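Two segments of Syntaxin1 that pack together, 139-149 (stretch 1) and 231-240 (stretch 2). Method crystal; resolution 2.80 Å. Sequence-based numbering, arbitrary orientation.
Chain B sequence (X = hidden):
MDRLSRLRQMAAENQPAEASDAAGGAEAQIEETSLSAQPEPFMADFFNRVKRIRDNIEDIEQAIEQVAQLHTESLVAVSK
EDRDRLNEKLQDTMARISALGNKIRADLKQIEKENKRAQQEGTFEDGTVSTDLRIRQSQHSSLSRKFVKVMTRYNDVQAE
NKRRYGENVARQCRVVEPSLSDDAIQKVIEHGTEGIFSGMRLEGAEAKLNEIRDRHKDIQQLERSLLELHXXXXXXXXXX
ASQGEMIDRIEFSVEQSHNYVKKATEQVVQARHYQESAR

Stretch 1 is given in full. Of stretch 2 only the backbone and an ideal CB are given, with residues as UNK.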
# COMPACT_ATOMS: atom_id res chain seq x y z
N GLN B 139 -13.99 -13.66 -8.43
CA GLN B 139 -13.72 -14.05 -9.81
C GLN B 139 -14.35 -13.04 -10.78
O GLN B 139 -13.70 -12.57 -11.72
CB GLN B 139 -14.29 -15.45 -10.12
CG GLN B 139 -13.61 -16.63 -9.42
CD GLN B 139 -12.21 -16.93 -9.95
OE1 GLN B 139 -11.75 -16.35 -10.94
NE2 GLN B 139 -11.52 -17.83 -9.28
N HIS B 140 -15.62 -12.73 -10.55
CA HIS B 140 -16.35 -11.84 -11.44
C HIS B 140 -15.68 -10.46 -11.52
O HIS B 140 -15.52 -9.90 -12.61
CB HIS B 140 -17.80 -11.70 -10.98
CG HIS B 140 -18.65 -10.90 -11.92
ND1 HIS B 140 -18.17 -10.38 -13.10
CD2 HIS B 140 -19.95 -10.53 -11.84
CE1 HIS B 140 -19.14 -9.72 -13.71
NE2 HIS B 140 -20.23 -9.80 -12.97
N SER B 141 -15.30 -9.93 -10.36
CA SER B 141 -14.67 -8.62 -10.28
C SER B 141 -13.31 -8.62 -10.96
O SER B 141 -13.06 -7.85 -11.89
CB SER B 141 -14.50 -8.19 -8.82
OG SER B 141 -15.77 -7.94 -8.24
N SER B 142 -12.43 -9.50 -10.49
CA SER B 142 -11.08 -9.57 -11.01
C SER B 142 -11.03 -9.62 -12.55
O SER B 142 -10.27 -8.89 -13.18
CB SER B 142 -10.35 -10.77 -10.41
OG SER B 142 -9.01 -10.81 -10.84
N LEU B 143 -11.85 -10.48 -13.15
CA LEU B 143 -11.78 -10.74 -14.58
C LEU B 143 -12.37 -9.59 -15.41
O LEU B 143 -11.86 -9.27 -16.50
CB LEU B 143 -12.46 -12.07 -14.93
CG LEU B 143 -11.76 -13.33 -14.43
CD1 LEU B 143 -12.64 -14.56 -14.60
CD2 LEU B 143 -10.42 -13.53 -15.13
N SER B 144 -13.44 -8.98 -14.91
CA SER B 144 -14.00 -7.83 -15.58
C SER B 144 -12.93 -6.74 -15.71
O SER B 144 -12.79 -6.12 -16.76
CB SER B 144 -15.21 -7.31 -14.83
OG SER B 144 -16.20 -8.32 -14.76
N ARG B 145 -12.17 -6.53 -14.65
CA ARG B 145 -11.08 -5.58 -14.70
C ARG B 145 -10.04 -6.04 -15.71
O ARG B 145 -9.72 -5.31 -16.64
CB ARG B 145 -10.46 -5.33 -13.31
CG ARG B 145 -11.34 -4.49 -12.36
CD ARG B 145 -10.61 -4.05 -11.06
NE ARG B 145 -10.35 -5.16 -10.14
CZ ARG B 145 -11.29 -5.80 -9.44
NH1 ARG B 145 -12.57 -5.45 -9.55
NH2 ARG B 145 -10.95 -6.80 -8.62
N LYS B 146 -9.53 -7.26 -15.54
CA LYS B 146 -8.55 -7.82 -16.48
C LYS B 146 -9.04 -7.61 -17.92
O LYS B 146 -8.26 -7.21 -18.78
CB LYS B 146 -8.26 -9.30 -16.19
CG LYS B 146 -7.09 -9.90 -16.98
CD LYS B 146 -5.75 -9.27 -16.61
CE LYS B 146 -5.28 -8.24 -17.66
NZ LYS B 146 -4.07 -7.47 -17.23
N PHE B 147 -10.33 -7.85 -18.16
CA PHE B 147 -10.93 -7.65 -19.48
C PHE B 147 -10.89 -6.20 -20.02
O PHE B 147 -10.42 -5.98 -21.14
CB PHE B 147 -12.35 -8.21 -19.53
CG PHE B 147 -12.96 -8.15 -20.90
CD1 PHE B 147 -12.27 -8.64 -22.00
CD2 PHE B 147 -14.21 -7.60 -21.10
CE1 PHE B 147 -12.82 -8.58 -23.26
CE2 PHE B 147 -14.77 -7.54 -22.36
CZ PHE B 147 -14.07 -8.02 -23.44
N VAL B 148 -11.39 -5.24 -19.24
CA VAL B 148 -11.39 -3.82 -19.65
C VAL B 148 -9.96 -3.34 -19.93
O VAL B 148 -9.73 -2.56 -20.87
CB VAL B 148 -12.09 -2.90 -18.58
CG1 VAL B 148 -11.87 -1.40 -18.86
CG2 VAL B 148 -13.59 -3.20 -18.50
N LYS B 149 -9.01 -3.82 -19.14
CA LYS B 149 -7.61 -3.42 -19.31
C LYS B 149 -7.00 -3.97 -20.59
O LYS B 149 -6.24 -3.28 -21.24
CB LYS B 149 -6.78 -3.82 -18.09
CG LYS B 149 -5.29 -3.50 -18.21
CD LYS B 149 -4.48 -4.07 -17.03
CE LYS B 149 -4.73 -3.30 -15.72
NZ LYS B 149 -5.98 -3.68 -14.99
N UNK B 231 -19.01 1.06 -27.08
CA UNK B 231 -20.25 0.48 -26.61
C UNK B 231 -19.95 -0.48 -25.47
O UNK B 231 -20.65 -0.49 -24.46
CB UNK B 231 -20.99 -0.23 -27.75
N UNK B 232 -18.90 -1.27 -25.64
CA UNK B 232 -18.54 -2.27 -24.64
C UNK B 232 -18.09 -1.61 -23.33
O UNK B 232 -18.64 -1.87 -22.26
CB UNK B 232 -17.43 -3.18 -25.18
N UNK B 233 -17.07 -0.76 -23.44
CA UNK B 233 -16.57 -0.03 -22.30
C UNK B 233 -17.71 0.65 -21.54
O UNK B 233 -17.69 0.73 -20.31
CB UNK B 233 -15.53 1.00 -22.75
N UNK B 234 -18.71 1.12 -22.28
CA UNK B 234 -19.81 1.83 -21.64
C UNK B 234 -20.56 0.97 -20.61
O UNK B 234 -20.59 1.31 -19.42
CB UNK B 234 -20.79 2.32 -22.71
N UNK B 235 -21.15 -0.13 -21.05
CA UNK B 235 -21.87 -0.98 -20.11
C UNK B 235 -20.92 -1.82 -19.24
O UNK B 235 -21.37 -2.50 -18.32
CB UNK B 235 -22.83 -1.90 -20.87
N UNK B 236 -19.62 -1.78 -19.52
CA UNK B 236 -18.65 -2.44 -18.65
C UNK B 236 -18.33 -1.55 -17.46
O UNK B 236 -18.08 -2.04 -16.35
CB UNK B 236 -17.37 -2.78 -19.42
N UNK B 237 -18.33 -0.24 -17.69
CA UNK B 237 -18.07 0.73 -16.64
C UNK B 237 -19.23 0.77 -15.67
O UNK B 237 -19.05 0.53 -14.49
CB UNK B 237 -17.82 2.12 -17.23
N UNK B 238 -20.42 1.05 -16.17
CA UNK B 238 -21.59 1.11 -15.30
C UNK B 238 -21.85 -0.26 -14.65
O UNK B 238 -22.69 -0.38 -13.75
CB UNK B 238 -22.82 1.57 -16.09
N UNK B 239 -21.13 -1.28 -15.11
CA UNK B 239 -21.30 -2.66 -14.65
C UNK B 239 -20.53 -2.90 -13.36
O UNK B 239 -20.77 -3.88 -12.65
CB UNK B 239 -20.84 -3.65 -15.73
N UNK B 240 -19.60 -2.00 -13.07
CA UNK B 240 -18.83 -2.06 -11.84
C UNK B 240 -19.53 -1.23 -10.76
O UNK B 240 -19.27 -1.40 -9.57
CB UNK B 240 -17.40 -1.56 -12.07

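The two segments run nearly antiparallel: the helix axes make an angle of 153° between their N-to-C directions and come within 11.2 Å. At that spacing side chains must fill the gap, and no hydrogen bond crosses it, so the positions are judged mainly by direction and reach.

Position 231 has helical angles (-53/-43) and lies out of reach of stretch 1. Nothing there constrains the choice, and a polar or charged residue would serve; it is E231.

At 232 CA-to-CB points toward stretch 1, yet nothing lies within 5.5 Å of the ideal CB. The ring of F147 is the nearby feature, so a long, flexible apolar chain would suit, leucine or methionine among others. The residue is M232. With chi1 t and chi2 and chi3 m, it brings SD to 3.9 Å from F147 CE2. The sulfur lies 4.9 Å from the ring centroid and 53° off the normal, an oblique sulfur-aromatic contact.

Position 233 holds the closest CA register, 6.9 Å from the CA of V148, but its CA-to-CB bond points sideways and the ideal CB touches nothing. A side chain must therefore extend to profit from the proximity; a large apolar or aromatic one could reach the methyls of V148. F233 does so with chi1 at -73°. Its CE1 lies 3.9 Å from V148 CG1 and 3.6 Å from V148 O, with the carbonyl oxygen at the ring edge, near its plane.

Positions 234 and 235 are out of reach, and stretch 1 sets no demand on either; small or polar residues are reasonable. They are T234 and D235, the latter with psi at -6°, flatter than its neighbours.

At 236 the evidence is strongest: CA-to-CB points toward stretch 1, and the ideal CB already lies 3.9 Å from V148 CG2. The contact favours an apolar group, and one long enough could continue toward S144, whose OG donates to H140 O (2.8 Å between these atoms). Leucine, isoleucine or methionine are all plausible. M236 has all three chi angles in m; its CB packs 3.9 Å from V148 CG2 and its CE ends 4.1 Å from S144 CB.

Position 237 points away, so a small or polar residue is acceptable. It is S237, with chi1 m.

From 238 to 240 the phi/psi values remain helical without the regular bonds. Position 238 is out of reach and tolerates a polar residue; it is T238.

Position 239 points toward stretch 1, where the imidazole of H140 approaches. The ideal CB has no neighbour within 5.5 Å, leaving room for a medium or long chain, apolar or perhaps polar given the ring nitrogens. L239 places CD1 4.2 Å from H140 CE1, oblique to the ring. It is poorly ordered, so the detail deserves caution.

Position 240 points sideways and allows several modest side chains. V240 has an off-rotamer chi1 of 95° and stays 5.2 Å from stretch 1 at its side chain's nearest approach, CG2 to R145 NH1.

Stretch 2 231-240: EMFTDMSTLV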
# COMPACT_ATOMS: atom_id res chain seq x y z
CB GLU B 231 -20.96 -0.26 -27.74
CG GLU B 231 -22.26 -0.94 -27.31
CD GLU B 231 -22.40 -2.33 -27.88
OE1 GLU B 231 -22.96 -2.47 -29.00
OE2 GLU B 231 -21.96 -3.30 -27.22
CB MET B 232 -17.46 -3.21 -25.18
CG MET B 232 -17.06 -4.33 -24.24
SD MET B 232 -15.84 -3.83 -23.00
CE MET B 232 -14.43 -3.45 -24.03
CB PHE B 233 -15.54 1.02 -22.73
CG PHE B 233 -14.22 0.43 -23.15
CD1 PHE B 233 -13.56 -0.49 -22.35
CD2 PHE B 233 -13.61 0.84 -24.32
CE1 PHE B 233 -12.34 -1.01 -22.72
CE2 PHE B 233 -12.39 0.34 -24.69
CZ PHE B 233 -11.76 -0.60 -23.90
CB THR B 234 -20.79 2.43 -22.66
OG1 THR B 234 -20.09 3.36 -23.51
CG2 THR B 234 -21.89 3.16 -21.94
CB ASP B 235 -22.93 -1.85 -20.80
CG ASP B 235 -22.33 -3.04 -21.52
OD1 ASP B 235 -21.82 -2.86 -22.64
OD2 ASP B 235 -22.38 -4.16 -20.96
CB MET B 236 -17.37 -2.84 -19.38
CG MET B 236 -17.48 -4.09 -20.29
SD MET B 236 -18.11 -5.64 -19.57
CE MET B 236 -17.18 -5.73 -18.03
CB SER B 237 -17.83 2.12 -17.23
OG SER B 237 -16.70 2.11 -18.08
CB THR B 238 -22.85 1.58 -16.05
OG1 THR B 238 -23.53 0.46 -16.62
CG2 THR B 238 -22.46 2.59 -17.15
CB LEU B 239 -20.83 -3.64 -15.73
CG LEU B 239 -21.29 -5.10 -15.68
CD1 LEU B 239 -20.54 -5.91 -14.62
CD2 LEU B 239 -22.80 -5.17 -15.49
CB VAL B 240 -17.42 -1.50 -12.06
CG1 VAL B 240 -17.39 -0.05 -11.67
CG2 VAL B 240 -16.39 -2.30 -11.26
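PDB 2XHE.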